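Local coordinates for surface protein R28 (Streptococcus pyogenes, PDB 6S5Z) that is displayed on the streptococcal cell wall and implicated in infection, this piece of it being an immunoglobulin-like Rib domain, at residues Ser10-Lys14 against Asp73-Lys77; Asp34-Ser38 against Val64-Asp68. All coordinates share one frame. Residue numbers count along the deposited sequence, not the author numbering.

In the fold
Both contacts belong to one small Rib domain and lie about 13 Å apart, centre to centre. Along the chain contact 2 is nested inside the loop closed by contact 1: residues 10-14 come first, then 34-38, 64-68 and 73-77. Strand 71-81 holds 73-77, and its antiparallel neighbour in the four-stranded sheet, strand 56-65, ends within 64-68. Pro-11 joins the two contacts, its CB 3.7 Å from Leu-36 CD1 and its CD 3.1 Å from Tyr-66 OH, close to the bound sodium ion, which is about 4 Å from the side chain of Pro-11 and about 5 Å from that of Tyr-66. Contact 1 is nearer the chain centre. Loop segments 10-14 and 34-38 thus pack against neighbouring strands of one sheet.

Contact 1: residues Ser10-Lys14 against Asp73-Lys77; sequences SPEAK and DVNVK
This is an apolar side-chain contact in which an extended loop, Ser-10 to Lys-14, runs beside strand 71-81 near the centre of the domain. The loop follows helix 5-8 and leads into strand 16-19. From Pro-11 to Lys-14 its backbone keeps beta-region angles, and the CA 11 to 14 direction lies 6° from that of CA 74 to 77, so the pieces run parallel. Ala-13 is opposite Val-76, their CA atoms 5.4 Å apart. Direct backbone pairing between the segments is absent; side chains fill the gap.

Pro-11, stiff and apolar, places CG 3.7 Å from CG2 of Val-74, whose t rotamer (chi1 180°) also brings CG1 to 4.0 Å from Ala-13 CB. The small methyl of Ala-13 suits the close approach: its CB sits 3.7 Å from Val-76 CG1 (chi1 -54°, m) and 3.2 Å from the backbone O of Asn-75. Glu-12, Lys-14 and Asn-75 send CB away, as befits polar residues exposed to solvent. At the far end Lys-14 O and Lys-77 O, 4.0 Å apart, would repel, but one water donates to both, at 2.6 Å to Lys-14 O and 2.8 Å to Lys-77 O.

Glu-12 forms backbone hydrogen bonds with Ala-31, and Lys-14 with Ser-29, while Val-74 and Val-76 pair with Val-62 and Gly-60 of strand 56-65. An N-terminal segment running parallel to the last strand, and becoming the edge strand 16-19 beside it, is consistent with the immunoglobulin-like fold of the Rib domain.

Contact 2: residues Asp34-Ser38 against Val64-Asp68; sequences DELPS and VHYPD
In this immunoglobulin-like Rib domain, a loop ahead of strand 41-44 closes over the end of strand 56-65, where Val-64 and His-65 give way to the turn Tyr-66 to Asp-68. The nearest CA atoms, those of Pro-37 and Tyr-66, are 7.2 Å apart, so side chains rather than backbones make the contact.

Aliphatic packing comes from Leu-36, whose m,t rotamer (chi1 -47°, chi2 176°) carries CD1 to 4.2 Å from CG1 of Val-64, itself t. Both are buried and also touch Tyr-42 of strand 41-44; beta-branched valine favours the strand, the longer leucine reaches across from the loop, and both are apolar enough for burial.

The aromatic part is Tyr-66 (chi1 -64°, m). Its CB leaves sideways, yet the ring end comes nearer the loop. The hydroxyl is hydrogen-bonded to Asp-72, a sodium-site residue, so this buried tyrosine has a polar partner while its ring packs.

Prolines complete the contact. The CA-to-CB bond of Pro-37 points toward 64-68, and Pro-37 CB lies 4.1 Å from CG of Pro-67. Pro-37 CD approaches the edge of the Tyr-66 ring, near its plane, 4.1 Å from Tyr-66 CD1.

Contact 1: residues Ser10-Lys14 against Asp73-Lys77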
ATOM      1  N   SER A  10      -7.846  -0.310 -10.015  1.00 16.25           N
ATOM      2  CA  SER A  10      -8.536  -0.293  -8.726  1.00 16.05           C
ATOM      3  C   SER A  10      -7.758  -1.082  -7.680  1.00 15.69           C
ATOM      4  O   SER A  10      -8.128  -2.214  -7.327  1.00 12.75           O
ATOM      5  CB  SER A  10      -9.957  -0.839  -8.883  1.00 19.33           C
ATOM      6  OG  SER A  10     -10.706  -0.028  -9.779  1.00 21.90           O
ATOM      7  N   PRO A  11      -6.675  -0.517  -7.151  1.00 17.70           N
ATOM      8  CA  PRO A  11      -5.943  -1.201  -6.080  1.00 11.04           C
ATOM      9  C   PRO A  11      -6.794  -1.320  -4.823  1.00 14.11           C
ATOM     10  O   PRO A  11      -7.584  -0.431  -4.490  1.00 13.64           O
ATOM     11  CB  PRO A  11      -4.718  -0.307  -5.854  1.00 14.84           C
ATOM     12  CG  PRO A  11      -5.140   1.034  -6.341  1.00 16.14           C
ATOM     13  CD  PRO A  11      -6.116   0.811  -7.449  1.00 18.25           C
ATOM     14  N   GLU A  12      -6.644  -2.451  -4.143  1.00 12.08           N
ATOM     15  CA  GLU A  12      -7.383  -2.733  -2.926  1.00 13.74           C
ATOM     16  C   GLU A  12      -6.404  -3.165  -1.858  1.00 19.21           C
ATOM     17  O   GLU A  12      -5.443  -3.885  -2.145  1.00 12.01           O
ATOM     18  CB  GLU A  12      -8.425  -3.833  -3.140  1.00 19.84           C
ATOM     19  CG  GLU A  12      -9.518  -3.437  -4.102  1.00 28.62           C
ATOM     20  CD  GLU A  12     -10.500  -4.563  -4.361  1.00 37.76           C
ATOM     21  OE1 GLU A  12     -10.365  -5.217  -5.417  1.00 35.90           O
ATOM     22  OE2 GLU A  12     -11.370  -4.820  -3.498  1.00 48.27           O
ATOM     23  N   ALA A  13      -6.682  -2.744  -0.628  1.00 15.00           N
ATOM     24  CA  ALA A  13      -5.807  -3.006   0.502  1.00 12.83           C
ATOM     25  C   ALA A  13      -5.828  -4.471   0.904  1.00 14.08           C
ATOM     26  O   ALA A  13      -6.852  -5.160   0.803  1.00 15.24           O
ATOM     27  CB  ALA A  13      -6.231  -2.156   1.696  1.00 13.84           C
ATOM     28  N   LYS A  14      -4.682  -4.931   1.385  1.00 13.70           N
ATOM     29  CA  LYS A  14      -4.541  -6.209   2.059  1.00 13.41           C
ATOM     30  C   LYS A  14      -4.229  -5.944   3.525  1.00 24.21           C
ATOM     31  O   LYS A  14      -3.298  -5.189   3.837  1.00 17.39           O
ATOM     32  CB  LYS A  14      -3.432  -7.048   1.422  1.00 13.52           C
ATOM     33  CG  LYS A  14      -3.078  -8.299   2.231  1.00 15.50           C
ATOM     34  CD  LYS A  14      -1.999  -9.137   1.547  1.00 17.46           C
ATOM     35  CE  LYS A  14      -1.467 -10.218   2.492  1.00 19.50           C
ATOM     36  NZ  LYS A  14      -0.496 -11.117   1.805  1.00 24.69           N
ATOM     37  N   ASP A  73      -3.848   6.606  -3.845  1.00 14.96           N
ATOM     38  CA  ASP A  73      -3.609   6.430  -2.418  1.00 11.90           C
ATOM     39  C   ASP A  73      -4.523   5.325  -1.891  1.00 15.18           C
ATOM     40  O   ASP A  73      -5.725   5.321  -2.173  1.00 18.41           O
ATOM     41  CB  ASP A  73      -3.867   7.726  -1.650  1.00 19.98           C
ATOM     42  CG  ASP A  73      -2.825   8.787  -1.927  1.00 21.41           C
ATOM     43  OD1 ASP A  73      -1.712   8.449  -2.385  1.00 24.37           O
ATOM     44  OD2 ASP A  73      -3.119   9.974  -1.682  1.00 27.96           O
ATOM     45  N   VAL A  74      -3.957   4.397  -1.129  1.00 11.83           N
ATOM     46  CA  VAL A  74      -4.699   3.248  -0.626  1.00 15.86           C
ATOM     47  C   VAL A  74      -4.510   3.157   0.881  1.00 14.99           C
ATOM     48  O   VAL A  74      -3.390   2.951   1.355  1.00  9.40           O
ATOM     49  CB  VAL A  74      -4.256   1.942  -1.308  1.00 14.39           C
ATOM     50  CG1 VAL A  74      -5.051   0.792  -0.739  1.00 13.96           C
ATOM     51  CG2 VAL A  74      -4.442   2.043  -2.823  1.00 16.74           C
ATOM     52  N   ASN A  75      -5.604   3.313   1.630  1.00 15.66           N
ATOM     53  CA  ASN A  75      -5.571   3.142   3.076  1.00 14.10           C
ATOM     54  C   ASN A  75      -5.478   1.666   3.434  1.00 13.88           C
ATOM     55  O   ASN A  75      -6.250   0.844   2.927  1.00 12.90           O
ATOM     56  CB  ASN A  75      -6.824   3.749   3.713  1.00 13.32           C
ATOM     57  CG  ASN A  75      -6.907   5.243   3.503  1.00 19.50           C
ATOM     58  OD1 ASN A  75      -5.885   5.928   3.428  1.00 21.52           O
ATOM     59  ND2 ASN A  75      -8.123   5.754   3.376  1.00 26.71           N
ATOM     60  N   VAL A  76      -4.548   1.333   4.324  1.00 10.01           N
ATOM     61  CA  VAL A  76      -4.290  -0.050   4.715  1.00  9.43           C
ATOM     62  C   VAL A  76      -4.203  -0.149   6.229  1.00 10.16           C
ATOM     63  O   VAL A  76      -4.065   0.843   6.941  1.00 16.45           O
ATOM     64  CB  VAL A  76      -3.007  -0.627   4.084  1.00  9.57           C
ATOM     65  CG1 VAL A  76      -3.002  -0.477   2.569  1.00 12.35           C
ATOM     66  CG2 VAL A  76      -1.771   0.064   4.698  1.00  9.22           C
ATOM     67  N   LYS A  77      -4.277  -1.380   6.706  1.00 12.78           N
ATOM     68  CA  LYS A  77      -4.243  -1.670   8.125  1.00 18.61           C
ATOM     69  C   LYS A  77      -3.216  -2.760   8.365  1.00 18.86           C
ATOM     70  O   LYS A  77      -3.099  -3.702   7.572  1.00 20.43           O
ATOM     71  CB  LYS A  77      -5.634  -2.074   8.631  1.00 17.92           C
ATOM     72  CG  LYS A  77      -6.626  -0.929   8.465  1.00 22.91           C
ATOM     73  CD  LYS A  77      -7.962  -1.140   9.167  1.00 33.73           C
ATOM     74  CE  LYS A  77      -8.713   0.195   9.254  1.00 40.94           C
ATOM     75  NZ  LYS A  77      -9.827   0.199  10.243  1.00 45.78           N
TER
HETATM   76  O   HOH W   1      -1.508  -3.968   5.260  1.00 11.42           O

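Contact 2: residues Asp34-Ser38 against Val64-Asp68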
ATOM      1  N   ASP A  34      -1.583  -8.030  -9.000  1.00 11.75           N
ATOM      2  CA  ASP A  34      -1.745  -8.715 -10.283  1.00 12.45           C
ATOM      3  C   ASP A  34      -2.794  -8.053 -11.169  1.00 15.15           C
ATOM      4  O   ASP A  34      -2.852  -8.350 -12.367  1.00 20.37           O
ATOM      5  CB  ASP A  34      -2.125 -10.178 -10.068  1.00 20.82           C
ATOM      6  CG  ASP A  34      -3.412 -10.336  -9.271  1.00 27.58           C
ATOM      7  OD1 ASP A  34      -3.610  -9.577  -8.301  1.00 26.69           O
ATOM      8  OD2 ASP A  34      -4.238 -11.204  -9.633  1.00 27.29           O
ATOM      9  N   GLU A  35      -3.630  -7.181 -10.611  1.00 13.24           N
ATOM     10  CA  GLU A  35      -4.638  -6.455 -11.369  1.00 14.62           C
ATOM     11  C   GLU A  35      -4.225  -5.023 -11.692  1.00 18.29           C
ATOM     12  O   GLU A  35      -5.054  -4.235 -12.165  1.00 21.84           O
ATOM     13  CB  GLU A  35      -5.955  -6.478 -10.602  1.00 13.49           C
ATOM     14  CG  GLU A  35      -6.441  -7.887 -10.383  1.00 16.59           C
ATOM     15  CD  GLU A  35      -7.685  -7.952  -9.545  1.00 17.83           C
ATOM     16  OE1 GLU A  35      -8.145  -6.880  -9.090  1.00 16.64           O
ATOM     17  OE2 GLU A  35      -8.185  -9.078  -9.328  1.00 18.90           O
ATOM     18  N   LEU A  36      -2.962  -4.670 -11.437  1.00 13.00           N
ATOM     19  CA  LEU A  36      -2.370  -3.382 -11.690  1.00 13.83           C
ATOM     20  C   LEU A  36      -1.179  -3.597 -12.603  1.00 12.94           C
ATOM     21  O   LEU A  36      -0.568  -4.663 -12.549  1.00 12.90           O
ATOM     22  CB  LEU A  36      -1.890  -2.738 -10.379  1.00 11.01           C
ATOM     23  CG  LEU A  36      -2.931  -2.797  -9.252  1.00 14.52           C
ATOM     24  CD1 LEU A  36      -2.357  -2.229  -7.964  1.00 13.14           C
ATOM     25  CD2 LEU A  36      -4.235  -2.093  -9.627  1.00 14.30           C
ATOM     26  N   PRO A  37      -0.805  -2.618 -13.428  1.00 14.70           N
ATOM     27  CA  PRO A  37       0.374  -2.803 -14.283  1.00 17.43           C
ATOM     28  C   PRO A  37       1.559  -3.248 -13.442  1.00 16.25           C
ATOM     29  O   PRO A  37       1.744  -2.787 -12.318  1.00 11.07           O
ATOM     30  CB  PRO A  37       0.599  -1.413 -14.888  1.00 19.55           C
ATOM     31  CG  PRO A  37      -0.764  -0.760 -14.820  1.00 16.77           C
ATOM     32  CD  PRO A  37      -1.356  -1.257 -13.538  1.00 13.54           C
ATOM     33  N   SER A  38       2.314  -4.216 -13.955  1.00 15.78           N
ATOM     34  CA  SER A  38       3.409  -4.761 -13.161  1.00 13.57           C
ATOM     35  C   SER A  38       4.588  -3.800 -13.060  1.00 10.02           C
ATOM     36  O   SER A  38       5.467  -4.030 -12.228  1.00 10.02           O
ATOM     37  CB  SER A  38       3.844  -6.121 -13.712  1.00 14.45           C
ATOM     38  OG  SER A  38       4.292  -6.037 -15.047  1.00 10.86           O
ATOM     39  N   VAL A  64       0.315   4.093  -4.909  1.00  9.23           N
ATOM     40  CA  VAL A  64       0.525   3.256  -6.089  1.00  9.13           C
ATOM     41  C   VAL A  64       0.850   4.184  -7.254  1.00 12.09           C
ATOM     42  O   VAL A  64       0.007   4.986  -7.668  1.00 13.74           O
ATOM     43  CB  VAL A  64      -0.700   2.378  -6.389  1.00  8.93           C
ATOM     44  CG1 VAL A  64      -0.425   1.455  -7.569  1.00 14.45           C
ATOM     45  CG2 VAL A  64      -1.012   1.549  -5.199  1.00 10.89           C
ATOM     46  N   HIS A  65       2.077   4.107  -7.770  1.00 10.08           N
ATOM     47  CA  HIS A  65       2.546   5.004  -8.828  1.00 11.60           C
ATOM     48  C   HIS A  65       2.432   4.276 -10.161  1.00 16.16           C
ATOM     49  O   HIS A  65       3.165   3.320 -10.410  1.00 13.33           O
ATOM     50  CB  HIS A  65       3.994   5.436  -8.580  1.00 14.69           C
ATOM     51  CG  HIS A  65       4.158   6.395  -7.441  1.00 18.19           C
ATOM     52  ND1 HIS A  65       4.376   7.743  -7.629  1.00 17.39           N
ATOM     53  CD2 HIS A  65       4.109   6.204  -6.102  1.00 17.90           C
ATOM     54  CE1 HIS A  65       4.463   8.340  -6.452  1.00 17.79           C
ATOM     55  NE2 HIS A  65       4.310   7.428  -5.510  1.00 17.18           N
ATOM     56  N   TYR A  66       1.576   4.766 -11.030  1.00 13.49           N
ATOM     57  CA  TYR A  66       1.304   4.091 -12.286  1.00 12.09           C
ATOM     58  C   TYR A  66       2.254   4.579 -13.364  1.00 17.72           C
ATOM     59  O   TYR A  66       2.882   5.635 -13.223  1.00 18.06           O
ATOM     60  CB  TYR A  66      -0.132   4.348 -12.711  1.00 17.64           C
ATOM     61  CG  TYR A  66      -1.146   3.791 -11.769  1.00 13.53           C
ATOM     62  CD1 TYR A  66      -1.325   2.428 -11.658  1.00 10.92           C
ATOM     63  CD2 TYR A  66      -1.947   4.631 -10.998  1.00 15.33           C
ATOM     64  CE1 TYR A  66      -2.261   1.908 -10.807  1.00 19.86           C
ATOM     65  CE2 TYR A  66      -2.893   4.113 -10.147  1.00 16.60           C
ATOM     66  CZ  TYR A  66      -3.038   2.754 -10.052  1.00 15.87           C
ATOM     67  OH  TYR A  66      -3.975   2.230  -9.204  1.00 21.17           O
ATOM     68  N   PRO A  67       2.392   3.825 -14.457  1.00 15.92           N
ATOM     69  CA  PRO A  67       3.329   4.239 -15.515  1.00 21.58           C
ATOM     70  C   PRO A  67       3.012   5.572 -16.162  1.00 23.73           C
ATOM     71  O   PRO A  67       3.935   6.209 -16.677  1.00 27.12           O
ATOM     72  CB  PRO A  67       3.229   3.099 -16.543  1.00 17.66           C
ATOM     73  CG  PRO A  67       2.772   1.922 -15.745  1.00 19.01           C
ATOM     74  CD  PRO A  67       1.816   2.494 -14.726  1.00 12.61           C
ATOM     75  N   ASP A  68       1.771   6.046 -16.135  1.00 23.07           N
ATOM     76  CA  ASP A  68       1.481   7.319 -16.781  1.00 22.39           C
ATOM     77  C   ASP A  68       1.683   8.484 -15.838  1.00 24.84           C
ATOM     78  O   ASP A  68       1.371   9.624 -16.197  1.00 22.84           O
ATOM     79  CB  ASP A  68       0.057   7.342 -17.359  1.00 24.75           C
ATOM     80  CG  ASP A  68      -1.022   7.417 -16.294  1.00 24.83           C
ATOM     81  OD1 ASP A  68      -0.714   7.290 -15.096  1.00 24.47           O
ATOM     82  OD2 ASP A  68      -2.203   7.593 -16.663  1.00 27.49           O
TER